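Local coordinates for protein SAP-like pentraxin (Limulus polyphemus, PDB 3FLP) that probably acts as a calcium-dependent lectin, a pentraxin that binds two calcium ions per subunit and assembles into doubly stacked heptamer rings, at residues V36-K41 against G48-C53; V102-S107 against M113-N118; G119-T124 against L173-V178. All coordinates share one frame; numbering follows the deposited sequence.

Contact 1. Residues V36-K41 against G48-C53; sequences VCQRIK and GYIFSC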
ATOM      1  N   VAL A  36     -16.825 -35.864  13.622  1.00  6.05           N
ATOM      2  CA  VAL A  36     -15.418 -36.140  13.890  1.00  6.26           C
ATOM      3  C   VAL A  36     -14.685 -36.232  12.552  1.00  8.02           C
ATOM      4  O   VAL A  36     -14.976 -37.102  11.727  1.00  6.90           O
ATOM      5  CB  VAL A  36     -15.243 -37.468  14.676  1.00  5.57           C
ATOM      6  CG1 VAL A  36     -13.756 -37.731  14.948  1.00  3.33           C
ATOM      7  CG2 VAL A  36     -16.021 -37.403  15.990  1.00  1.92           C
ATOM      8  N   CYS A  37     -13.748 -35.316  12.342  1.00  7.97           N
ATOM      9  CA  CYS A  37     -12.973 -35.269  11.109  1.00  9.42           C
ATOM     10  C   CYS A  37     -11.483 -35.380  11.459  1.00  9.05           C
ATOM     11  O   CYS A  37     -11.043 -34.880  12.494  1.00  8.00           O
ATOM     12  CB  CYS A  37     -13.182 -33.926  10.396  1.00 12.53           C
ATOM     13  SG  CYS A  37     -14.645 -33.531   9.360  1.00 16.95           S
ATOM     14  N   GLN A  38     -10.711 -36.037  10.598  1.00  8.51           N
ATOM     15  CA  GLN A  38      -9.269 -36.152  10.806  1.00  8.31           C
ATOM     16  C   GLN A  38      -8.569 -36.723   9.581  1.00  7.60           C
ATOM     17  O   GLN A  38      -9.201 -37.300   8.698  1.00  7.60           O
ATOM     18  CB  GLN A  38      -8.925 -37.018  12.038  1.00  8.72           C
ATOM     19  CG  GLN A  38      -8.915 -38.518  11.804  1.00  8.32           C
ATOM     20  CD  GLN A  38     -10.256 -39.161  12.082  1.00 10.72           C
ATOM     21  OE1 GLN A  38     -10.621 -39.386  13.236  1.00 10.97           O
ATOM     22  NE2 GLN A  38     -11.004 -39.450  11.025  1.00 11.45           N
ATOM     23  N   ARG A  39      -7.255 -36.547   9.528  1.00  7.42           N
ATOM     24  CA  ARG A  39      -6.462 -37.071   8.426  1.00  6.56           C
ATOM     25  C   ARG A  39      -5.813 -38.357   8.937  1.00  7.27           C
ATOM     26  O   ARG A  39      -5.233 -38.378  10.025  1.00  7.26           O
ATOM     27  CB  ARG A  39      -5.410 -36.036   8.007  1.00  5.63           C
ATOM     28  CG  ARG A  39      -6.040 -34.771   7.407  1.00  5.55           C
ATOM     29  CD  ARG A  39      -5.101 -33.563   7.355  1.00  2.28           C
ATOM     30  NE  ARG A  39      -5.890 -32.358   7.115  1.00  3.41           N
ATOM     31  CZ  ARG A  39      -6.455 -32.052   5.947  1.00  6.03           C
ATOM     32  NH1 ARG A  39      -6.302 -32.855   4.896  1.00  2.38           N
ATOM     33  NH2 ARG A  39      -7.224 -30.973   5.844  1.00  6.30           N
ATOM     34  N   ILE A  40      -5.933 -39.433   8.166  1.00  7.49           N
ATOM     35  CA  ILE A  40      -5.363 -40.712   8.567  1.00  8.88           C
ATOM     36  C   ILE A  40      -4.598 -41.430   7.461  1.00  9.42           C
ATOM     37  O   ILE A  40      -4.910 -41.303   6.270  1.00  8.08           O
ATOM     38  CB  ILE A  40      -6.454 -41.702   9.084  1.00 10.03           C
ATOM     39  CG1 ILE A  40      -7.545 -41.877   8.023  1.00 11.23           C
ATOM     40  CG2 ILE A  40      -7.037 -41.212  10.401  1.00 10.61           C
ATOM     41  CD1 ILE A  40      -8.583 -42.938   8.364  1.00 11.22           C
ATOM     42  N   LYS A  41      -3.585 -42.179   7.887  1.00  9.18           N
ATOM     43  CA  LYS A  41      -2.756 -42.986   7.005  1.00  8.33           C
ATOM     44  C   LYS A  41      -2.817 -44.364   7.657  1.00  8.23           C
ATOM     45  O   LYS A  41      -2.101 -44.638   8.614  1.00  8.57           O
ATOM     46  CB  LYS A  41      -1.315 -42.473   6.988  1.00  6.94           C
ATOM     47  CG  LYS A  41      -0.369 -43.373   6.199  1.00  7.84           C
ATOM     48  CD  LYS A  41       1.082 -42.998   6.407  1.00  5.07           C
ATOM     49  CE  LYS A  41       1.383 -41.606   5.882  1.00  7.22           C
ATOM     50  NZ  LYS A  41       2.848 -41.321   5.949  1.00  8.49           N
ATOM     51  N   GLY A  48     -10.332 -51.452  12.612  1.00 10.95           N
ATOM     52  CA  GLY A  48      -9.653 -50.792  13.707  1.00 10.32           C
ATOM     53  C   GLY A  48     -10.527 -49.641  14.168  1.00  9.40           C
ATOM     54  O   GLY A  48     -11.199 -49.016  13.349  1.00  8.28           O
ATOM     55  N   TYR A  49     -10.543 -49.367  15.468  1.00  9.59           N
ATOM     56  CA  TYR A  49     -11.348 -48.265  15.994  1.00  9.64           C
ATOM     57  C   TYR A  49     -10.466 -47.050  16.210  1.00  9.66           C
ATOM     58  O   TYR A  49      -9.438 -47.125  16.886  1.00  8.71           O
ATOM     59  CB  TYR A  49     -12.036 -48.678  17.299  1.00 10.31           C
ATOM     60  CG  TYR A  49     -13.074 -49.738  17.058  1.00 10.48           C
ATOM     61  CD1 TYR A  49     -12.705 -51.063  16.843  1.00 10.29           C
ATOM     62  CD2 TYR A  49     -14.423 -49.397  16.935  1.00 11.21           C
ATOM     63  CE1 TYR A  49     -13.650 -52.028  16.503  1.00 12.28           C
ATOM     64  CE2 TYR A  49     -15.378 -50.351  16.593  1.00 13.29           C
ATOM     65  CZ  TYR A  49     -14.983 -51.663  16.378  1.00 12.71           C
ATOM     66  OH  TYR A  49     -15.919 -52.602  16.023  1.00 13.70           O
ATOM     67  N   ILE A  50     -10.879 -45.927  15.631  1.00  9.77           N
ATOM     68  CA  ILE A  50     -10.113 -44.689  15.708  1.00  8.92           C
ATOM     69  C   ILE A  50     -10.499 -43.786  16.872  1.00  8.83           C
ATOM     70  O   ILE A  50      -9.671 -43.470  17.725  1.00  9.98           O
ATOM     71  CB  ILE A  50     -10.258 -43.901  14.384  1.00  8.52           C
ATOM     72  CG1 ILE A  50      -9.777 -44.777  13.225  1.00  8.63           C
ATOM     73  CG2 ILE A  50      -9.454 -42.608  14.440  1.00  7.80           C
ATOM     74  CD1 ILE A  50     -10.046 -44.194  11.860  1.00 10.01           C
ATOM     75  N   PHE A  51     -11.759 -43.366  16.889  1.00  7.91           N
ATOM     76  CA  PHE A  51     -12.288 -42.481  17.924  1.00  7.14           C
ATOM     77  C   PHE A  51     -13.246 -43.265  18.826  1.00  7.33           C
ATOM     78  O   PHE A  51     -14.269 -43.768  18.374  1.00  6.87           O
ATOM     79  CB  PHE A  51     -12.999 -41.304  17.235  1.00  6.28           C
ATOM     80  CG  PHE A  51     -13.533 -40.252  18.170  1.00  5.31           C
ATOM     81  CD1 PHE A  51     -14.751 -40.428  18.824  1.00  3.82           C
ATOM     82  CD2 PHE A  51     -12.844 -39.056  18.351  1.00  5.76           C
ATOM     83  CE1 PHE A  51     -15.275 -39.427  19.638  1.00  2.92           C
ATOM     84  CE2 PHE A  51     -13.362 -38.045  19.165  1.00  4.50           C
ATOM     85  CZ  PHE A  51     -14.578 -38.230  19.808  1.00  3.34           C
ATOM     86  N   SER A  52     -12.899 -43.361  20.103  1.00  8.55           N
ATOM     87  CA  SER A  52     -13.700 -44.094  21.083  1.00  8.74           C
ATOM     88  C   SER A  52     -14.115 -43.201  22.252  1.00  8.98           C
ATOM     89  O   SER A  52     -13.267 -42.616  22.924  1.00  8.92           O
ATOM     90  CB  SER A  52     -12.890 -45.293  21.605  1.00  8.61           C
ATOM     91  OG  SER A  52     -13.469 -45.868  22.766  1.00  7.95           O
ATOM     92  N   CYS A  53     -15.422 -43.104  22.487  1.00  9.14           N
ATOM     93  CA  CYS A  53     -15.955 -42.294  23.577  1.00 10.20           C
ATOM     94  C   CYS A  53     -16.732 -43.172  24.556  1.00 11.58           C
ATOM     95  O   CYS A  53     -17.635 -43.907  24.162  1.00 11.57           O
ATOM     96  CB  CYS A  53     -16.875 -41.203  23.034  1.00 10.93           C
ATOM     97  SG  CYS A  53     -17.555 -40.149  24.334  1.00 13.60           S
TER

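Contact 2. Residues V102-S107 against M113-N118; sequences VCHVWS and MAVYAN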
ATOM      1  N   VAL A 102     -10.888 -38.308   6.465  1.00  8.59           N
ATOM      2  CA  VAL A 102     -12.104 -39.031   6.787  1.00  9.77           C
ATOM      3  C   VAL A 102     -12.919 -38.252   7.801  1.00  9.85           C
ATOM      4  O   VAL A 102     -12.372 -37.618   8.707  1.00  9.38           O
ATOM      5  CB  VAL A 102     -11.768 -40.448   7.347  1.00 10.97           C
ATOM      6  CG1 VAL A 102     -12.985 -41.058   8.024  1.00 10.98           C
ATOM      7  CG2 VAL A 102     -11.300 -41.351   6.212  1.00 10.68           C
ATOM      8  N   CYS A 103     -14.232 -38.285   7.635  1.00 10.17           N
ATOM      9  CA  CYS A 103     -15.098 -37.589   8.553  1.00 10.41           C
ATOM     10  C   CYS A 103     -16.392 -38.369   8.791  1.00  9.20           C
ATOM     11  O   CYS A 103     -16.969 -38.929   7.863  1.00  7.86           O
ATOM     12  CB  CYS A 103     -15.408 -36.184   8.020  1.00 13.38           C
ATOM     13  SG  CYS A 103     -15.961 -35.083   9.353  1.00 24.45           S
ATOM     14  N   HIS A 104     -16.816 -38.419  10.051  1.00  6.99           N
ATOM     15  CA  HIS A 104     -18.050 -39.091  10.445  1.00  7.56           C
ATOM     16  C   HIS A 104     -19.005 -38.022  10.954  1.00  7.64           C
ATOM     17  O   HIS A 104     -18.661 -37.258  11.856  1.00  8.22           O
ATOM     18  CB  HIS A 104     -17.809 -40.097  11.577  1.00  5.91           C
ATOM     19  CG  HIS A 104     -17.114 -41.351  11.146  1.00  7.38           C
ATOM     20  ND1 HIS A 104     -15.804 -41.369  10.713  1.00  6.74           N
ATOM     21  CD2 HIS A 104     -17.535 -42.637  11.125  1.00  6.31           C
ATOM     22  CE1 HIS A 104     -15.447 -42.614  10.452  1.00  6.13           C
ATOM     23  NE2 HIS A 104     -16.478 -43.402  10.694  1.00  8.21           N
ATOM     24  N   VAL A 105     -20.198 -37.969  10.377  1.00  7.30           N
ATOM     25  CA  VAL A 105     -21.213 -37.002  10.775  1.00  7.68           C
ATOM     26  C   VAL A 105     -22.388 -37.744  11.411  1.00  8.56           C
ATOM     27  O   VAL A 105     -22.992 -38.614  10.781  1.00  8.09           O
ATOM     28  CB  VAL A 105     -21.713 -36.212   9.549  1.00  7.75           C
ATOM     29  CG1 VAL A 105     -22.927 -35.374   9.909  1.00  4.12           C
ATOM     30  CG2 VAL A 105     -20.579 -35.323   9.019  1.00  7.73           C
ATOM     31  N   TRP A 106     -22.706 -37.404  12.657  1.00  7.06           N
ATOM     32  CA  TRP A 106     -23.804 -38.057  13.358  1.00  8.66           C
ATOM     33  C   TRP A 106     -24.773 -37.073  13.987  1.00  9.21           C
ATOM     34  O   TRP A 106     -24.366 -36.104  14.630  1.00  8.31           O
ATOM     35  CB  TRP A 106     -23.292 -38.971  14.471  1.00  6.67           C
ATOM     36  CG  TRP A 106     -24.419 -39.537  15.298  1.00  5.87           C
ATOM     37  CD1 TRP A 106     -25.347 -40.459  14.900  1.00  6.37           C
ATOM     38  CD2 TRP A 106     -24.766 -39.174  16.640  1.00  5.54           C
ATOM     39  NE1 TRP A 106     -26.251 -40.694  15.910  1.00  5.72           N
ATOM     40  CE2 TRP A 106     -25.918 -39.919  16.990  1.00  5.42           C
ATOM     41  CE3 TRP A 106     -24.216 -38.293  17.581  1.00  5.97           C
ATOM     42  CZ2 TRP A 106     -26.532 -39.811  18.243  1.00  4.89           C
ATOM     43  CZ3 TRP A 106     -24.828 -38.184  18.831  1.00  7.37           C
ATOM     44  CH2 TRP A 106     -25.975 -38.942  19.148  1.00  7.41           C
ATOM     45  N   SER A 107     -26.061 -37.348  13.820  1.00  8.29           N
ATOM     46  CA  SER A 107     -27.096 -36.506  14.390  1.00  9.48           C
ATOM     47  C   SER A 107     -28.105 -37.370  15.131  1.00  9.36           C
ATOM     48  O   SER A 107     -28.810 -38.171  14.519  1.00  9.03           O
ATOM     49  CB  SER A 107     -27.810 -35.722  13.288  1.00  8.18           C
ATOM     50  OG  SER A 107     -28.811 -34.887  13.842  1.00 10.49           O
ATOM     51  N   MET A 113     -26.725 -40.733   9.890  1.00 12.18           N
ATOM     52  CA  MET A 113     -25.279 -40.919   9.885  1.00 12.01           C
ATOM     53  C   MET A 113     -24.792 -40.668   8.466  1.00 11.38           C
ATOM     54  O   MET A 113     -25.431 -41.079   7.503  1.00 11.06           O
ATOM     55  CB  MET A 113     -24.915 -42.351  10.298  1.00 12.40           C
ATOM     56  CG  MET A 113     -23.512 -42.791   9.875  1.00 12.38           C
ATOM     57  SD  MET A 113     -23.280 -44.584   9.988  1.00 14.00           S
ATOM     58  CE  MET A 113     -21.603 -44.776   9.324  1.00 12.74           C
ATOM     59  N   ALA A 114     -23.663 -39.982   8.338  1.00 11.22           N
ATOM     60  CA  ALA A 114     -23.091 -39.697   7.028  1.00 10.79           C
ATOM     61  C   ALA A 114     -21.575 -39.709   7.153  1.00 10.76           C
ATOM     62  O   ALA A 114     -21.025 -39.226   8.146  1.00 10.34           O
ATOM     63  CB  ALA A 114     -23.570 -38.330   6.518  1.00  9.95           C
ATOM     64  N   VAL A 115     -20.900 -40.284   6.163  1.00  9.81           N
ATOM     65  CA  VAL A 115     -19.445 -40.326   6.193  1.00  9.83           C
ATOM     66  C   VAL A 115     -18.884 -39.724   4.916  1.00  9.20           C
ATOM     67  O   VAL A 115     -19.537 -39.730   3.866  1.00  7.22           O
ATOM     68  CB  VAL A 115     -18.905 -41.769   6.369  1.00 10.60           C
ATOM     69  CG1 VAL A 115     -19.445 -42.362   7.657  1.00  7.10           C
ATOM     70  CG2 VAL A 115     -19.285 -42.630   5.172  1.00  8.33           C
ATOM     71  N   TYR A 116     -17.669 -39.197   5.020  1.00  8.68           N
ATOM     72  CA  TYR A 116     -17.011 -38.559   3.901  1.00  7.27           C
ATOM     73  C   TYR A 116     -15.558 -38.989   3.760  1.00  9.00           C
ATOM     74  O   TYR A 116     -14.853 -39.173   4.754  1.00  8.94           O
ATOM     75  CB  TYR A 116     -17.067 -37.045   4.080  1.00  7.66           C
ATOM     76  CG  TYR A 116     -18.470 -36.490   4.187  1.00  7.15           C
ATOM     77  CD1 TYR A 116     -19.217 -36.628   5.361  1.00  5.62           C
ATOM     78  CD2 TYR A 116     -19.060 -35.850   3.103  1.00  4.83           C
ATOM     79  CE1 TYR A 116     -20.518 -36.138   5.438  1.00  5.83           C
ATOM     80  CE2 TYR A 116     -20.343 -35.362   3.169  1.00  7.13           C
ATOM     81  CZ  TYR A 116     -21.071 -35.507   4.336  1.00  6.27           C
ATOM     82  OH  TYR A 116     -22.352 -35.022   4.369  1.00 10.10           O
ATOM     83  N   ALA A 117     -15.115 -39.142   2.518  1.00  9.27           N
ATOM     84  CA  ALA A 117     -13.741 -39.523   2.230  1.00  9.67           C
ATOM     85  C   ALA A 117     -13.165 -38.429   1.338  1.00  9.69           C
ATOM     86  O   ALA A 117     -13.728 -38.118   0.288  1.00 11.34           O
ATOM     87  CB  ALA A 117     -13.710 -40.867   1.522  1.00  9.83           C
ATOM     88  N   ASN A 118     -12.058 -37.836   1.771  1.00  8.45           N
ATOM     89  CA  ASN A 118     -11.409 -36.766   1.027  1.00  9.45           C
ATOM     90  C   ASN A 118     -12.362 -35.619   0.685  1.00  9.48           C
ATOM     91  O   ASN A 118     -12.300 -35.038  -0.404  1.00  7.95           O
ATOM     92  CB  ASN A 118     -10.752 -37.321  -0.246  1.00  8.97           C
ATOM     93  CG  ASN A 118      -9.481 -38.097   0.054  1.00 11.36           C
ATOM     94  OD1 ASN A 118      -8.915 -37.980   1.146  1.00 11.06           O
ATOM     95  ND2 ASN A 118      -9.016 -38.882  -0.914  1.00 12.26           N
TER

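Contact 3. Residues G119-T124 against L173-V178; sequences GSPCGT and LTTHQV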
ATOM      1  N   GLY A 119     -13.246 -35.302   1.625  1.00 10.00           N
ATOM      2  CA  GLY A 119     -14.180 -34.210   1.421  1.00 11.27           C
ATOM      3  C   GLY A 119     -15.408 -34.500   0.579  1.00 12.29           C
ATOM      4  O   GLY A 119     -16.211 -33.600   0.338  1.00 14.46           O
ATOM      5  N   SER A 120     -15.568 -35.738   0.124  1.00 12.24           N
ATOM      6  CA  SER A 120     -16.736 -36.096  -0.684  1.00 14.06           C
ATOM      7  C   SER A 120     -17.647 -37.067   0.052  1.00 12.89           C
ATOM      8  O   SER A 120     -17.176 -37.969   0.731  1.00 13.03           O
ATOM      9  CB  SER A 120     -16.308 -36.731  -2.012  1.00 15.32           C
ATOM     10  OG  SER A 120     -15.679 -35.783  -2.857  1.00 19.46           O
ATOM     11  N   PRO A 121     -18.968 -36.892  -0.082  1.00 13.68           N
ATOM     12  CA  PRO A 121     -19.944 -37.767   0.580  1.00 14.00           C
ATOM     13  C   PRO A 121     -19.913 -39.196   0.046  1.00 14.72           C
ATOM     14  O   PRO A 121     -19.891 -39.408  -1.163  1.00 16.62           O
ATOM     15  CB  PRO A 121     -21.278 -37.069   0.308  1.00 14.14           C
ATOM     16  CG  PRO A 121     -21.047 -36.401  -1.029  1.00 12.29           C
ATOM     17  CD  PRO A 121     -19.642 -35.845  -0.878  1.00 12.46           C
ATOM     18  N   CYS A 122     -19.898 -40.175   0.946  1.00 15.32           N
ATOM     19  CA  CYS A 122     -19.885 -41.578   0.534  1.00 16.61           C
ATOM     20  C   CYS A 122     -21.296 -42.147   0.617  1.00 17.04           C
ATOM     21  O   CYS A 122     -21.606 -43.153  -0.016  1.00 16.46           O
ATOM     22  CB  CYS A 122     -18.976 -42.413   1.433  1.00 17.66           C
ATOM     23  SG  CYS A 122     -17.241 -41.875   1.542  1.00 20.03           S
ATOM     24  N   GLY A 123     -22.144 -41.497   1.411  1.00 16.11           N
ATOM     25  CA  GLY A 123     -23.509 -41.960   1.568  1.00 17.28           C
ATOM     26  C   GLY A 123     -24.012 -41.723   2.978  1.00 17.94           C
ATOM     27  O   GLY A 123     -23.274 -41.232   3.831  1.00 17.32           O
ATOM     28  N   THR A 124     -25.268 -42.076   3.226  1.00 17.89           N
ATOM     29  CA  THR A 124     -25.861 -41.886   4.540  1.00 19.27           C
ATOM     30  C   THR A 124     -26.605 -43.130   4.999  1.00 19.91           C
ATOM     31  O   THR A 124     -26.846 -44.054   4.221  1.00 18.65           O
ATOM     32  CB  THR A 124     -26.862 -40.713   4.534  1.00 20.04           C
ATOM     33  OG1 THR A 124     -27.938 -41.026   3.642  1.00 21.93           O
ATOM     34  CG2 THR A 124     -26.186 -39.417   4.062  1.00 19.47           C
ATOM     35  N   LEU A 173     -22.279 -31.306  10.756  1.00  8.09           N
ATOM     36  CA  LEU A 173     -21.834 -30.536   9.604  1.00  8.63           C
ATOM     37  C   LEU A 173     -22.485 -30.973   8.290  1.00  7.62           C
ATOM     38  O   LEU A 173     -22.768 -32.154   8.086  1.00  5.50           O
ATOM     39  CB  LEU A 173     -20.305 -30.618   9.500  1.00  7.88           C
ATOM     40  CG  LEU A 173     -19.494 -29.523  10.215  1.00  9.27           C
ATOM     41  CD1 LEU A 173     -19.915 -29.389  11.652  1.00  6.47           C
ATOM     42  CD2 LEU A 173     -18.004 -29.841  10.119  1.00  9.54           C
ATOM     43  N   THR A 174     -22.735 -30.007   7.410  1.00  7.07           N
ATOM     44  CA  THR A 174     -23.337 -30.298   6.115  1.00  7.53           C
ATOM     45  C   THR A 174     -22.287 -30.846   5.149  1.00  8.56           C
ATOM     46  O   THR A 174     -21.082 -30.779   5.402  1.00  9.05           O
ATOM     47  CB  THR A 174     -23.938 -29.039   5.457  1.00  7.60           C
ATOM     48  OG1 THR A 174     -22.877 -28.115   5.165  1.00  6.57           O
ATOM     49  CG2 THR A 174     -24.984 -28.369   6.382  1.00  4.32           C
ATOM     50  N   THR A 175     -22.761 -31.383   4.037  1.00  8.61           N
ATOM     51  CA  THR A 175     -21.894 -31.926   3.011  1.00  9.54           C
ATOM     52  C   THR A 175     -20.917 -30.855   2.534  1.00 10.52           C
ATOM     53  O   THR A 175     -19.719 -31.119   2.392  1.00  8.68           O
ATOM     54  CB  THR A 175     -22.740 -32.446   1.830  1.00  9.64           C
ATOM     55  OG1 THR A 175     -23.402 -33.649   2.238  1.00 10.15           O
ATOM     56  CG2 THR A 175     -21.881 -32.715   0.605  1.00  6.91           C
ATOM     57  N   HIS A 176     -21.422 -29.644   2.304  1.00 11.14           N
ATOM     58  CA  HIS A 176     -20.570 -28.551   1.847  1.00 12.19           C
ATOM     59  C   HIS A 176     -19.505 -28.191   2.879  1.00 11.74           C
ATOM     60  O   HIS A 176     -18.346 -27.955   2.531  1.00 12.75           O
ATOM     61  CB  HIS A 176     -21.397 -27.300   1.532  1.00 13.70           C
ATOM     62  CG  HIS A 176     -20.561 -26.075   1.309  1.00 16.90           C
ATOM     63  ND1 HIS A 176     -19.681 -25.955   0.252  1.00 18.79           N
ATOM     64  CD2 HIS A 176     -20.431 -24.940   2.036  1.00 18.00           C
ATOM     65  CE1 HIS A 176     -19.043 -24.802   0.340  1.00 17.98           C
ATOM     66  NE2 HIS A 176     -19.479 -24.167   1.414  1.00 19.48           N
ATOM     67  N   GLN A 177     -19.900 -28.134   4.146  1.00 10.33           N
ATOM     68  CA  GLN A 177     -18.960 -27.796   5.206  1.00 10.46           C
ATOM     69  C   GLN A 177     -17.835 -28.829   5.345  1.00  9.19           C
ATOM     70  O   GLN A 177     -16.687 -28.467   5.588  1.00  9.25           O
ATOM     71  CB  GLN A 177     -19.706 -27.625   6.530  1.00  7.90           C
ATOM     72  CG  GLN A 177     -20.668 -26.441   6.520  1.00  7.60           C
ATOM     73  CD  GLN A 177     -21.386 -26.266   7.847  1.00  6.81           C
ATOM     74  OE1 GLN A 177     -21.909 -27.229   8.415  1.00  5.90           O
ATOM     75  NE2 GLN A 177     -21.422 -25.037   8.342  1.00  5.22           N
ATOM     76  N   VAL A 178     -18.155 -30.108   5.184  1.00  8.39           N
ATOM     77  CA  VAL A 178     -17.127 -31.138   5.292  1.00  8.86           C
ATOM     78  C   VAL A 178     -16.080 -30.956   4.188  1.00  8.48           C
ATOM     79  O   VAL A 178     -14.893 -31.182   4.413  1.00  7.89           O
ATOM     80  CB  VAL A 178     -17.726 -32.557   5.205  1.00  8.76           C
ATOM     81  CG1 VAL A 178     -16.618 -33.594   5.214  1.00  9.00           C
ATOM     82  CG2 VAL A 178     -18.643 -32.802   6.394  1.00 10.05           C
TER
HETATM   83  O   HOH W   1     -18.755 -32.874   0.701  1.00 17.12           O

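Contact 1. Residues V36-K41 against G48-C53
The carbonyl O of Val-36 accepts the backbone N-H of His-104, and this bond holds Val-36 in its sheet while the side chain reaches across to Phe-51 in the other sheet. Contact between the two segments is made by side chains: the strand axes stay 9.4 Å apart at their closest and run at 139° to each other. Val-36 packs on Phe-51. Val-36 CG2 covers the centre of one ring face, 4.0 Å from the Phe-51 ring centroid and almost on the ring normal, a CH-pi contact. The second methyl, Val-36 CG1, lies above the rim of the ring on the CD2 side, 3.8 Å from Phe-51 CD2. Phe-51 extends its ring to this point with CG trans to its own N (chi1 -177°), and its backbone N is hydrogen-bonded to Thr-64 OG1 of strand 60-68. Beside this pair, the chain of Gln-38 bends at chi2 (-91°) and brings OE1 against an aliphatic branch, 3.6 Å from Ile-50 CG2, a van der Waals contact of a buried amide. Ile-50 meets Ile-40 with its other branch: Ile-40 CD1 and Ile-50 CD1 come together at 4.0 Å where the two side chains pass at a slant. Leu-163 and Thr-64 pack around Ile-50, and Leu-166 lies against Val-36 and Gln-38. On the far side of strand 33-42, Cys-37 is disulfide-bonded to Cys-103 and Arg-39 forms a salt bridge with Asp-165. Apolar side chains meeting between two antiparallel sheets near the centre of the chain form the core of the beta sandwich of the pentraxin fold, a lectin-like jelly roll.

Contact 2. Residues V102-S107 against M113-N118
Val-105, Ala-114 and Tyr-116 make the apolar centre on one face of the paired strands. Val-105 CB rests 4.1 Å from Ala-114 CB, while Val-105 CG2 leans obliquely toward the phenol ring, 3.7 Å from Tyr-116 CE1. The ring comes to this branch because Tyr-116 CG lies beside its own backbone N (chi1 -59°), folding the ring along the strand rather than out past it. Cys-103 continues the same face, with Cys-103 CB 4.4 Å from Tyr-116 CB. At the polar end of the ring, Tyr-116 OH is hydrogen-bonded to Thr-175 OG1 of helix 175-182. The other face carries His-104 and Val-115, which point the same way; Val-115 CG1 covers one face of the imidazole, 4.0 Å from His-104 CD2. Between the two faces, four backbone hydrogen bonds unite the strands. Two belong to the Cys-103 and Tyr-116 pair, with Tyr-116 N at 2.9 Å from Cys-103 O. The other two link Val-105 and Ala-114: Val-105 N approaches Ala-114 O at 2.7 Å, with a C=O...N angle of 171°. Val-102, His-104 and Trp-106 alternate with these as non-hydrogen-bonded partners of Ala-117, Val-115 and Met-113. The alternation is that of regular antiparallel pairing, and because strands 100-107 and 112-117 follow each other through a short loop they form a beta hairpin, part of one sheet of the pentraxin jelly roll.

Contact 3. Residues G119-T124 against L173-V178
A small, partly buried contact, bridged by water, sets the start of strand 120-125 beside the first turn of helix 175-182, at the edge of the sheet that the helix covers. Water 1 donates to both backbones, reaching Gly-119 O at 2.7 Å and Thr-175 O at 2.6 Å, and thereby couples the hairpin turn to the helix. Next to it, Thr-175 CG2, trans to its own N, touches the proline ring crosswise, 4.1 Å from Pro-121 CG and equally close to Pro-121 CD. Asn-118 and Gly-119 are the central residues of a type I' beta turn, and the CA of Gly-119 passes 4.3 Å from Val-178 O. As in other pentraxins, this helix packs against one face of the jelly roll; Val-178 points inward onto Tyr-116, Cys-103 and Val-105. Thr-174 and Gln-177 begin it with a capping box: Gln-177 N donates to Thr-174 OG1 at 3.1 Å, and Thr-174 N to Gln-177 OE1 at the same length, in the carboxamide plane on a lone pair. Gln-177 NE2 is hydrogen-bonded to His-213 O of a neighbouring subunit.

From the N terminus, contact 1 closes first, over the short connection between strands 33-42 and 48-55, which enter different sheets and so face each other across the core. Contact 2 closes next over the short loop of the hairpin 100-107/112-117. Contact 3 follows in series, drawing the helix back over some fifty residues to the strand after that hairpin; none of the three nests or crosses. Contacts 1 and 2 share a sheet through neighbouring strands 33-42 and 100-107, with Ile-40 packed on Val-102. Contacts 2 and 3 meet where the backbone hydrogen bond between Val-115 O and Cys-122 N helps pair strand 120-125 with strand 112-117. Together they connect the sandwich core, a sheet edge and the helix.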